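Local atomic coordinates of 450aa long hypothetical fmu protein (Pyrococcus horikoshii, PDB entry 2YXL), a protein that probably methylates carbon 5 of cytosine in RNA with S-adenosyl-L-methionine as methyl donor. Residues Val264-Ala269 / Ala376-Pro381; Gly271-His276 / Lys333-Ala338; Tyr288-Asp293 / Arg320-Ile325. All coordinates share one frame; numbering follows the deposited sequence.

Contact 1: residues Val264-Ala269 / Ala376-Pro381. With SFG (sinefungin), chain B.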
loop_
_atom_site.group_PDB
_atom_site.type_symbol
_atom_site.label_atom_id
_atom_site.label_comp_id
_atom_site.label_asym_id
_atom_site.label_seq_id
_atom_site.Cartn_x
_atom_site.Cartn_y
_atom_site.Cartn_z
ATOM N N VAL A 264 -10.128 -15.868 -14.462
ATOM C CA VAL A 264 -10.390 -15.836 -13.024
ATOM C C VAL A 264 -9.381 -14.938 -12.307
ATOM O O VAL A 264 -8.173 -15.053 -12.519
ATOM C CB VAL A 264 -10.369 -17.258 -12.408
ATOM C CG1 VAL A 264 -10.495 -17.196 -10.890
ATOM C CG2 VAL A 264 -11.482 -18.112 -12.996
ATOM N N ASP A 265 -9.895 -14.027 -11.482
ATOM C CA ASP A 265 -9.075 -13.243 -10.561
ATOM C C ASP A 265 -9.384 -13.758 -9.161
ATOM O O ASP A 265 -10.412 -13.417 -8.573
ATOM C CB ASP A 265 -9.392 -11.748 -10.684
ATOM C CG ASP A 265 -8.348 -10.857 -10.009
ATOM O OD1 ASP A 265 -7.786 -11.240 -8.957
ATOM O OD2 ASP A 265 -8.098 -9.751 -10.534
ATOM N N LEU A 266 -8.486 -14.587 -8.638
ATOM C CA LEU A 266 -8.765 -15.393 -7.445
ATOM C C LEU A 266 -8.782 -14.588 -6.142
ATOM O O LEU A 266 -9.467 -14.961 -5.189
ATOM C CB LEU A 266 -7.781 -16.564 -7.366
ATOM C CG LEU A 266 -8.247 -17.895 -6.772
ATOM C CD1 LEU A 266 -9.587 -18.369 -7.346
ATOM C CD2 LEU A 266 -7.176 -18.949 -6.984
ATOM N N ALA A 267 -8.027 -13.492 -6.109
ATOM C CA ALA A 267 -8.095 -12.510 -5.025
ATOM C C ALA A 267 -8.127 -11.127 -5.674
ATOM O O ALA A 267 -7.090 -10.589 -6.070
ATOM C CB ALA A 267 -6.908 -12.657 -4.089
ATOM N N ALA A 268 -9.329 -10.561 -5.775
ATOM C CA ALA A 268 -9.611 -9.493 -6.740
ATOM C C ALA A 268 -9.762 -8.074 -6.191
ATOM O O ALA A 268 -9.300 -7.124 -6.821
ATOM C CB ALA A 268 -10.830 -9.862 -7.579
ATOM N N ALA A 269 -10.419 -7.934 -5.041
ATOM C CA ALA A 269 -10.742 -6.616 -4.483
ATOM C C ALA A 269 -9.501 -5.867 -3.974
ATOM O O ALA A 269 -8.570 -6.495 -3.467
ATOM C CB ALA A 269 -11.784 -6.752 -3.382
ATOM N N ALA A 376 -4.386 -23.930 -9.568
ATOM C CA ALA A 376 -3.910 -24.989 -10.462
ATOM C C ALA A 376 -5.050 -25.767 -11.096
ATOM O O ALA A 376 -5.053 -26.008 -12.304
ATOM C CB ALA A 376 -2.991 -25.940 -9.714
ATOM N N ARG A 377 -6.022 -26.141 -10.269
ATOM C CA ARG A 377 -7.132 -26.990 -10.695
ATOM C C ARG A 377 -8.177 -26.245 -11.536
ATOM O O ARG A 377 -9.047 -26.873 -12.142
ATOM C CB ARG A 377 -7.767 -27.670 -9.476
ATOM C CG ARG A 377 -6.887 -28.755 -8.852
ATOM C CD ARG A 377 -7.167 -28.980 -7.367
ATOM N NE ARG A 377 -8.466 -29.606 -7.116
ATOM C CZ ARG A 377 -9.394 -29.121 -6.294
ATOM N NH1 ARG A 377 -9.177 -27.999 -5.615
ATOM N NH2 ARG A 377 -10.542 -29.766 -6.140
ATOM N N LEU A 378 -8.077 -24.916 -11.579
ATOM C CA LEU A 378 -8.970 -24.087 -12.395
ATOM C C LEU A 378 -8.476 -23.913 -13.833
ATOM O O LEU A 378 -9.265 -23.631 -14.740
ATOM C CB LEU A 378 -9.182 -22.712 -11.752
ATOM C CG LEU A 378 -10.017 -22.593 -10.475
ATOM C CD1 LEU A 378 -9.847 -21.204 -9.888
ATOM C CD2 LEU A 378 -11.486 -22.883 -10.726
ATOM N N VAL A 379 -7.172 -24.095 -14.032
ATOM C CA VAL A 379 -6.523 -23.854 -15.321
ATOM C C VAL A 379 -6.809 -24.966 -16.332
ATOM O O VAL A 379 -6.691 -26.149 -16.011
ATOM C CB VAL A 379 -4.986 -23.696 -15.158
ATOM C CG1 VAL A 379 -4.352 -23.200 -16.445
ATOM C CG2 VAL A 379 -4.657 -22.742 -14.026
ATOM N N LYS A 380 -7.185 -24.568 -17.547
ATOM C CA LYS A 380 -7.333 -25.483 -18.681
ATOM C C LYS A 380 -5.963 -26.024 -19.105
ATOM O O LYS A 380 -4.946 -25.372 -18.860
ATOM C CB LYS A 380 -7.991 -24.765 -19.865
ATOM C CG LYS A 380 -9.432 -24.346 -19.642
ATOM C CD LYS A 380 -9.979 -23.629 -20.863
ATOM C CE LYS A 380 -11.390 -23.122 -20.625
ATOM N NZ LYS A 380 -11.974 -22.509 -21.851
ATOM N N PRO A 381 -5.926 -27.220 -19.732
ATOM C CA PRO A 381 -4.667 -27.785 -20.241
ATOM C C PRO A 381 -3.788 -26.782 -21.004
ATOM O O PRO A 381 -2.581 -26.724 -20.767
ATOM C CB PRO A 381 -5.142 -28.903 -21.167
ATOM C CG PRO A 381 -6.410 -29.360 -20.551
ATOM C CD PRO A 381 -7.062 -28.133 -19.973
HETATM N N SFG B . -5.667 -8.102 -6.754
HETATM C CA SFG B . -6.194 -6.974 -5.965
HETATM C C SFG B . -6.068 -5.662 -6.767
HETATM O O SFG B . -6.840 -4.729 -6.465
HETATM O OXT SFG B . -5.210 -5.620 -7.675
HETATM C CB SFG B . -5.463 -6.883 -4.612
HETATM C CG SFG B . -5.749 -8.120 -3.741
HETATM C CD SFG B . -5.111 -8.033 -2.346
HETATM N NE SFG B . -3.649 -7.995 -2.496
HETATM C "C5'" SFG B . -5.451 -9.255 -1.465
HETATM C "C4'" SFG B . -6.964 -9.574 -1.361
HETATM O "O4'" SFG B . -7.057 -10.998 -1.121
HETATM C "C3'" SFG B . -7.670 -8.909 -0.166
HETATM O "O3'" SFG B . -8.743 -8.095 -0.658
HETATM C "C2'" SFG B . -8.216 -10.085 0.659
HETATM O "O2'" SFG B . -9.531 -9.808 1.155
HETATM C "C1'" SFG B . -8.284 -11.188 -0.391
HETATM N N9 SFG B . -8.290 -12.576 0.157
HETATM C C8 SFG B . -7.509 -13.055 1.129
HETATM N N7 SFG B . -7.790 -14.341 1.339
HETATM C C5 SFG B . -8.758 -14.687 0.495
HETATM C C6 SFG B . -9.451 -15.872 0.254
HETATM N N6 SFG B . -9.182 -16.972 0.953
HETATM N N1 SFG B . -10.400 -15.888 -0.700
HETATM C C2 SFG B . -10.677 -14.797 -1.403
HETATM N N3 SFG B . -10.035 -13.654 -1.195
HETATM C C4 SFG B . -9.074 -13.568 -0.258
#

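Contact 2: residues Gly271-His276 / Lys333-Ala338. With SFG (sinefungin), chain B.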
loop_
_atom_site.group_PDB
_atom_site.type_symbol
_atom_site.label_atom_id
_atom_site.label_comp_id
_atom_site.label_asym_id
_atom_site.label_seq_id
_atom_site.Cartn_x
_atom_site.Cartn_y
_atom_site.Cartn_z
ATOM N N GLY A 271 -9.860 -4.278 -6.824
ATOM C CA GLY A 271 -10.081 -4.480 -8.252
ATOM C C GLY A 271 -9.178 -3.745 -9.221
ATOM O O GLY A 271 -9.563 -3.510 -10.368
ATOM N N GLY A 272 -7.975 -3.392 -8.773
ATOM C CA GLY A 272 -6.998 -2.733 -9.636
ATOM C C GLY A 272 -6.631 -3.583 -10.837
ATOM O O GLY A 272 -6.584 -3.089 -11.968
ATOM N N LYS A 273 -6.385 -4.868 -10.595
ATOM C CA LYS A 273 -5.957 -5.776 -11.655
ATOM C C LYS A 273 -7.113 -6.369 -12.456
ATOM O O LYS A 273 -7.012 -6.497 -13.677
ATOM C CB LYS A 273 -5.049 -6.873 -11.106
ATOM C CG LYS A 273 -3.716 -6.359 -10.618
ATOM C CD LYS A 273 -2.794 -7.492 -10.219
ATOM C CE LYS A 273 -1.578 -6.976 -9.459
ATOM N NZ LYS A 273 -1.936 -6.321 -8.167
ATOM N N THR A 274 -8.206 -6.721 -11.782
ATOM C CA THR A 274 -9.376 -7.280 -12.474
ATOM C C THR A 274 -10.025 -6.271 -13.424
ATOM O O THR A 274 -10.533 -6.647 -14.478
ATOM C CB THR A 274 -10.429 -7.911 -11.509
ATOM O OG1 THR A 274 -11.703 -7.983 -12.160
ATOM C CG2 THR A 274 -10.573 -7.112 -10.241
ATOM N N THR A 275 -9.985 -4.994 -13.058
ATOM C CA THR A 275 -10.468 -3.935 -13.940
ATOM C C THR A 275 -9.515 -3.716 -15.129
ATOM O O THR A 275 -9.944 -3.309 -16.211
ATOM C CB THR A 275 -10.757 -2.618 -13.160
ATOM O OG1 THR A 275 -11.679 -1.811 -13.900
ATOM C CG2 THR A 275 -9.485 -1.825 -12.887
ATOM N N HIS A 276 -8.232 -4.009 -14.920
ATOM C CA HIS A 276 -7.214 -3.943 -15.970
ATOM C C HIS A 276 -7.337 -5.126 -16.939
ATOM O O HIS A 276 -7.164 -4.965 -18.148
ATOM C CB HIS A 276 -5.819 -3.898 -15.337
ATOM C CG HIS A 276 -4.724 -3.484 -16.274
ATOM N ND1 HIS A 276 -4.962 -2.845 -17.472
ATOM C CD2 HIS A 276 -3.378 -3.586 -16.164
ATOM C CE1 HIS A 276 -3.810 -2.594 -18.072
ATOM N NE2 HIS A 276 -2.834 -3.031 -17.297
ATOM N N LYS A 333 -7.238 -18.564 -18.362
ATOM C CA LYS A 333 -6.131 -18.084 -17.545
ATOM C C LYS A 333 -6.620 -17.522 -16.220
ATOM O O LYS A 333 -7.698 -16.933 -16.140
ATOM C CB LYS A 333 -5.272 -17.057 -18.293
ATOM C CG LYS A 333 -6.041 -16.038 -19.112
ATOM C CD LYS A 333 -5.106 -15.161 -19.930
ATOM C CE LYS A 333 -4.515 -15.885 -21.139
ATOM N NZ LYS A 333 -3.231 -16.566 -20.810
ATOM N N VAL A 334 -5.819 -17.727 -15.180
ATOM C CA VAL A 334 -6.141 -17.247 -13.843
ATOM C C VAL A 334 -5.032 -16.350 -13.300
ATOM O O VAL A 334 -3.842 -16.637 -13.461
ATOM C CB VAL A 334 -6.448 -18.418 -12.854
ATOM C CG1 VAL A 334 -5.309 -19.419 -12.817
ATOM C CG2 VAL A 334 -6.753 -17.901 -11.446
ATOM N N LEU A 335 -5.442 -15.254 -12.672
ATOM C CA LEU A 335 -4.532 -14.393 -11.943
ATOM C C LEU A 335 -4.703 -14.627 -10.450
ATOM O O LEU A 335 -5.811 -14.517 -9.914
ATOM C CB LEU A 335 -4.787 -12.920 -12.285
ATOM C CG LEU A 335 -4.126 -11.853 -11.403
ATOM C CD1 LEU A 335 -2.620 -11.796 -11.621
ATOM C CD2 LEU A 335 -4.760 -10.494 -11.645
ATOM N N LEU A 336 -3.604 -14.973 -9.790
ATOM C CA LEU A 336 -3.579 -15.022 -8.339
ATOM C C LEU A 336 -2.664 -13.922 -7.807
ATOM O O LEU A 336 -1.458 -14.122 -7.620
ATOM C CB LEU A 336 -3.172 -16.413 -7.823
ATOM C CG LEU A 336 -3.079 -16.658 -6.307
ATOM C CD1 LEU A 336 -4.304 -16.148 -5.544
ATOM C CD2 LEU A 336 -2.847 -18.134 -6.014
ATOM N N ASP A 337 -3.249 -12.747 -7.597
ATOM C CA ASP A 337 -2.562 -11.664 -6.920
ATOM C C ASP A 337 -2.790 -11.895 -5.435
ATOM O O ASP A 337 -3.700 -11.327 -4.826
ATOM C CB ASP A 337 -3.087 -10.301 -7.379
ATOM C CG ASP A 337 -2.331 -9.143 -6.753
ATOM O OD1 ASP A 337 -1.087 -9.225 -6.630
ATOM O OD2 ASP A 337 -2.981 -8.141 -6.386
ATOM N N ALA A 338 -1.944 -12.754 -4.874
ATOM C CA ALA A 338 -2.177 -13.372 -3.572
ATOM C C ALA A 338 -2.139 -12.388 -2.415
ATOM O O ALA A 338 -1.331 -11.461 -2.419
ATOM C CB ALA A 338 -1.169 -14.491 -3.342
HETATM N N SFG B . -5.667 -8.102 -6.754
HETATM C CA SFG B . -6.194 -6.974 -5.965
HETATM C C SFG B . -6.068 -5.662 -6.767
HETATM O O SFG B . -6.840 -4.729 -6.465
HETATM O OXT SFG B . -5.210 -5.620 -7.675
HETATM C CB SFG B . -5.463 -6.883 -4.612
HETATM C CG SFG B . -5.749 -8.120 -3.741
HETATM C CD SFG B . -5.111 -8.033 -2.346
HETATM N NE SFG B . -3.649 -7.995 -2.496
HETATM C "C5'" SFG B . -5.451 -9.255 -1.465
HETATM C "C4'" SFG B . -6.964 -9.574 -1.361
HETATM O "O4'" SFG B . -7.057 -10.998 -1.121
HETATM C "C3'" SFG B . -7.670 -8.909 -0.166
HETATM O "O3'" SFG B . -8.743 -8.095 -0.658
HETATM C "C2'" SFG B . -8.216 -10.085 0.659
HETATM O "O2'" SFG B . -9.531 -9.808 1.155
HETATM C "C1'" SFG B . -8.284 -11.188 -0.391
HETATM N N9 SFG B . -8.290 -12.576 0.157
HETATM C C8 SFG B . -7.509 -13.055 1.129
HETATM N N7 SFG B . -7.790 -14.341 1.339
HETATM C C5 SFG B . -8.758 -14.687 0.495
HETATM C C6 SFG B . -9.451 -15.872 0.254
HETATM N N6 SFG B . -9.182 -16.972 0.953
HETATM N N1 SFG B . -10.400 -15.888 -0.700
HETATM C C2 SFG B . -10.677 -14.797 -1.403
HETATM N N3 SFG B . -10.035 -13.654 -1.195
HETATM C C4 SFG B . -9.074 -13.568 -0.258
#

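Contact 3: residues Tyr288-Asp293 / Arg320-Ile325. With SFG (sinefungin), chain B.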
loop_
_atom_site.group_PDB
_atom_site.type_symbol
_atom_site.label_atom_id
_atom_site.label_comp_id
_atom_site.label_asym_id
_atom_site.label_seq_id
_atom_site.Cartn_x
_atom_site.Cartn_y
_atom_site.Cartn_z
ATOM N N TYR A 288 -14.383 -14.000 -13.417
ATOM C CA TYR A 288 -14.854 -14.372 -12.088
ATOM C C TYR A 288 -13.930 -13.753 -11.044
ATOM O O TYR A 288 -12.731 -14.047 -11.013
ATOM C CB TYR A 288 -14.913 -15.896 -11.928
ATOM C CG TYR A 288 -15.973 -16.579 -12.773
ATOM C CD1 TYR A 288 -15.629 -17.264 -13.938
ATOM C CD2 TYR A 288 -17.320 -16.545 -12.402
ATOM C CE1 TYR A 288 -16.598 -17.896 -14.716
ATOM C CE2 TYR A 288 -18.297 -17.175 -13.175
ATOM C CZ TYR A 288 -17.927 -17.847 -14.328
ATOM O OH TYR A 288 -18.885 -18.469 -15.096
ATOM N N ALA A 289 -14.494 -12.893 -10.199
ATOM C CA ALA A 289 -13.722 -12.152 -9.203
ATOM C C ALA A 289 -14.065 -12.564 -7.770
ATOM O O ALA A 289 -15.145 -12.256 -7.264
ATOM C CB ALA A 289 -13.916 -10.652 -9.397
ATOM N N PHE A 290 -13.127 -13.256 -7.126
ATOM C CA PHE A 290 -13.311 -13.765 -5.769
ATOM C C PHE A 290 -12.648 -12.877 -4.724
ATOM O O PHE A 290 -11.521 -12.414 -4.921
ATOM C CB PHE A 290 -12.744 -15.183 -5.649
ATOM C CG PHE A 290 -13.494 -16.214 -6.442
ATOM C CD1 PHE A 290 -13.159 -16.474 -7.769
ATOM C CD2 PHE A 290 -14.530 -16.939 -5.860
ATOM C CE1 PHE A 290 -13.849 -17.432 -8.507
ATOM C CE2 PHE A 290 -15.227 -17.900 -6.590
ATOM C CZ PHE A 290 -14.885 -18.147 -7.915
ATOM N N ASP A 291 -13.353 -12.646 -3.617
ATOM C CA ASP A 291 -12.789 -11.977 -2.440
ATOM C C ASP A 291 -13.645 -12.213 -1.193
ATOM O O ASP A 291 -14.869 -12.074 -1.237
ATOM C CB ASP A 291 -12.606 -10.476 -2.681
ATOM C CG ASP A 291 -11.536 -9.871 -1.792
ATOM O OD1 ASP A 291 -10.454 -9.542 -2.318
ATOM O OD2 ASP A 291 -11.770 -9.734 -0.570
ATOM N N VAL A 292 -12.991 -12.559 -0.086
ATOM C CA VAL A 292 -13.686 -12.838 1.178
ATOM C C VAL A 292 -14.218 -11.577 1.861
ATOM O O VAL A 292 -15.172 -11.643 2.641
ATOM C CB VAL A 292 -12.805 -13.637 2.183
ATOM C CG1 VAL A 292 -12.677 -15.087 1.749
ATOM C CG2 VAL A 292 -11.431 -12.989 2.367
ATOM N N ASP A 293 -13.599 -10.438 1.562
ATOM C CA ASP A 293 -13.963 -9.171 2.184
ATOM C C ASP A 293 -15.100 -8.493 1.424
ATOM O O ASP A 293 -14.930 -8.072 0.277
ATOM C CB ASP A 293 -12.738 -8.255 2.279
ATOM C CG ASP A 293 -12.911 -7.154 3.308
ATOM O OD1 ASP A 293 -13.629 -6.172 3.019
ATOM O OD2 ASP A 293 -12.319 -7.265 4.404
ATOM N N ARG A 320 -10.418 -20.776 -1.930
ATOM C CA ARG A 320 -10.017 -22.183 -1.847
ATOM C C ARG A 320 -11.139 -23.078 -2.379
ATOM O O ARG A 320 -10.883 -24.164 -2.902
ATOM C CB ARG A 320 -9.620 -22.576 -0.422
ATOM C CG ARG A 320 -8.238 -22.087 -0.005
ATOM C CD ARG A 320 -8.323 -20.960 1.006
ATOM N NE ARG A 320 -8.453 -21.475 2.367
ATOM C CZ ARG A 320 -8.875 -20.769 3.414
ATOM N NH1 ARG A 320 -9.232 -19.499 3.280
ATOM N NH2 ARG A 320 -8.948 -21.343 4.604
ATOM N N LYS A 321 -12.376 -22.605 -2.232
ATOM C CA LYS A 321 -13.524 -23.144 -2.961
ATOM C C LYS A 321 -13.438 -22.615 -4.393
ATOM O O LYS A 321 -12.811 -21.580 -4.633
ATOM C CB LYS A 321 -14.841 -22.717 -2.305
ATOM C CG LYS A 321 -14.938 -23.028 -0.815
ATOM C CD LYS A 321 -16.193 -22.421 -0.204
ATOM C CE LYS A 321 -16.075 -22.290 1.309
ATOM N NZ LYS A 321 -15.993 -23.607 2.002
ATOM N N ALA A 322 -14.083 -23.308 -5.331
ATOM C CA ALA A 322 -13.850 -23.115 -6.772
ATOM C C ALA A 322 -12.438 -23.604 -7.091
ATOM O O ALA A 322 -11.464 -22.888 -6.834
ATOM C CB ALA A 322 -14.047 -21.660 -7.196
ATOM N N PRO A 323 -12.311 -24.826 -7.651
ATOM C CA PRO A 323 -13.307 -25.762 -8.205
ATOM C C PRO A 323 -14.547 -26.037 -7.351
ATOM O O PRO A 323 -14.579 -25.704 -6.166
ATOM C CB PRO A 323 -12.502 -27.053 -8.380
ATOM C CG PRO A 323 -11.126 -26.590 -8.610
ATOM C CD PRO A 323 -10.950 -25.391 -7.731
ATOM N N GLU A 324 -15.543 -26.672 -7.971
ATOM C CA GLU A 324 -16.891 -26.892 -7.401
ATOM C C GLU A 324 -17.604 -25.638 -6.857
ATOM O O GLU A 324 -18.342 -25.699 -5.870
ATOM C CB GLU A 324 -16.975 -28.110 -6.442
ATOM C CG GLU A 324 -15.732 -28.456 -5.608
ATOM C CD GLU A 324 -15.608 -27.647 -4.323
ATOM O OE1 GLU A 324 -16.583 -26.971 -3.927
ATOM O OE2 GLU A 324 -14.525 -27.689 -3.705
ATOM N N ILE A 325 -17.366 -24.510 -7.525
ATOM C CA ILE A 325 -18.186 -23.304 -7.394
ATOM C C ILE A 325 -18.449 -22.786 -8.806
ATOM O O ILE A 325 -19.581 -22.440 -9.153
ATOM C CB ILE A 325 -17.506 -22.196 -6.532
ATOM C CG1 ILE A 325 -17.415 -22.605 -5.050
ATOM C CG2 ILE A 325 -18.215 -20.842 -6.697
ATOM C CD1 ILE A 325 -18.748 -22.689 -4.296
HETATM N N SFG B . -5.667 -8.102 -6.754
HETATM C CA SFG B . -6.194 -6.974 -5.965
HETATM C C SFG B . -6.068 -5.662 -6.767
HETATM O O SFG B . -6.840 -4.729 -6.465
HETATM O OXT SFG B . -5.210 -5.620 -7.675
HETATM C CB SFG B . -5.463 -6.883 -4.612
HETATM C CG SFG B . -5.749 -8.120 -3.741
HETATM C CD SFG B . -5.111 -8.033 -2.346
HETATM N NE SFG B . -3.649 -7.995 -2.496
HETATM C "C5'" SFG B . -5.451 -9.255 -1.465
HETATM C "C4'" SFG B . -6.964 -9.574 -1.361
HETATM O "O4'" SFG B . -7.057 -10.998 -1.121
HETATM C "C3'" SFG B . -7.670 -8.909 -0.166
HETATM O "O3'" SFG B . -8.743 -8.095 -0.658
HETATM C "C2'" SFG B . -8.216 -10.085 0.659
HETATM O "O2'" SFG B . -9.531 -9.808 1.155
HETATM C "C1'" SFG B . -8.284 -11.188 -0.391
HETATM N N9 SFG B . -8.290 -12.576 0.157
HETATM C C8 SFG B . -7.509 -13.055 1.129
HETATM N N7 SFG B . -7.790 -14.341 1.339
HETATM C C5 SFG B . -8.758 -14.687 0.495
HETATM C C6 SFG B . -9.451 -15.872 0.254
HETATM N N6 SFG B . -9.182 -16.972 0.953
HETATM N N1 SFG B . -10.400 -15.888 -0.700
HETATM C C2 SFG B . -10.677 -14.797 -1.403
HETATM N N3 SFG B . -10.035 -13.654 -1.195
HETATM C C4 SFG B . -9.074 -13.568 -0.258
#

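Contact 1: residues Val264-Ala269 / Ala376-Pro381
Val264, the first residue of its segment, meets Leu378 through one branch: its CG1 lies 4.2 Å from CD1 of Leu378, and the two side chains cross at about a right angle. CG1 takes this position because it stands opposite the backbone N (chi1 174°). At Asp265 the side chain leaves for the other side of the sheet, where it packs on Thr274 and Leu277 of helix 272-280. Leu266 turns back and brings its CD1 to 3.8 Å from the same Leu378 CD1, so a single methyl touches two residues, and every contact between the two segments is apolar. From Ala267 on, the segment faces the ligand. Ala267 O accepts a hydrogen bond from the amino N of sinefungin at 2.9 Å, while Ala267 CB lies beside the ribose O4'. Further on, Ala269 O approaches the ribose hydroxyl O3' at 3.2 Å. Leu378, just beyond helix 361-376, thus packs on Val264 and Leu266, in a segment whose later backbone lines the cofactor pocket. A strand running into the loop that leads to Gly271 and Gly272 is the cofactor-binding arrangement found in Rossmann-like class I methyltransferases.

Contact 2: residues Gly271-His276 / Lys333-Ala338
The glycine-rich loop and first turn of helix 272-280, with the end of strand 331-337, form the amino-acid end of the cofactor site in this class I methyltransferase domain. Lys273 and Asp337 join the two: Lys273 NZ makes a salt bridge to Asp337 OD2 at 2.8 Å, reaching that oxygen from above the carboxylate plane, 64° out of it. The lysine chain runs extended until it bends at its last torsion (chi4 63°), which turns NZ onto the carboxylate. On the way its CB touches Leu335 CD2 at 3.7 Å, the two side chains crossing at about a right angle. Sinefungin's carboxylate sits at the helix N terminus: Gly271 N and Gly272 N both donate to its O, the latter at 2.9 Å, and Lys273 N donates to OXT at 3.2 Å. Positive polarity at that end of the helix probably helps hold the anion. Gly271 has a positive phi (109°), at which a CB would press on the carbonyl O of the preceding residue. Cys390, the predicted nucleophile, has its side chain about 6 Å from that of Asp337. OD2 of Asp337 also accepts from sinefungin N at 2.7 Å, while its OD1 is hydrogen-bonded to Thr388 OG1.

Contact 3: residues Tyr288-Asp293 / Arg320-Ile325
Asp291 OD2 is gripped twice: sinefungin O2' donates to it at 2.8 Å, and Asp293 N reaches its anti lone pair at 2.9 Å with an N-H...O angle of 155°, closing an Asx turn. The other oxygen, OD1, accepts from sinefungin O3' at 2.8 Å and also from Ala269 N, so the carboxylate is fixed in rotation while it clasps both ribose hydroxyls. Next along the chain, Val292 lays its two methyls over one face of the adenine, CG1 being 3.4 Å from N1 and CG2 3.6 Å from C4. From the second segment, Arg320 NH1 lies 3.4 Å from adenine N6, a proximity and not a hydrogen bond, with N6 at the guanidinium edge and in its plane; salt bridges to Asp318 and Glu370 hold the arginine there. Away from the ligand, the segments meet through Phe290, whose CZ is 3.7 Å from Ala322 CB. Its CG lies anti to the carbonyl carbon (chi1 -67°), the setting that carries the ring to Ala322. Ile325 CG2 approaches the edge of the same ring, near its plane, at CE2. In the fold, Phe290 ends strand 286-290, Asp293 caps helix 294-306, and the loop 320-325 leans on helix 361-376 through Arg320 and Pro323.

From the N terminus, strand 262-265 opens contact 1, which closes only after helix 361-376. Within that long loop, helix 272-280 begins contact 2, closed by strand 331-337; within that again, strand 286-290 begins contact 3, closed by the loop 320-325. The three are therefore nested, and none cross. Strand 262-265 lies in the parallel part of a mixed sheet between its neighbours 331-337 and 286-290, consistent with the probable backbone hydrogen bonds Val264 O to Leu335 N (2.7 Å) and Asp265 N to Tyr288 O (2.9 Å). Contacts 2 and 3 do not touch each other. All three reach sinefungin, sharing out its amino-acid end, ribose and adenine.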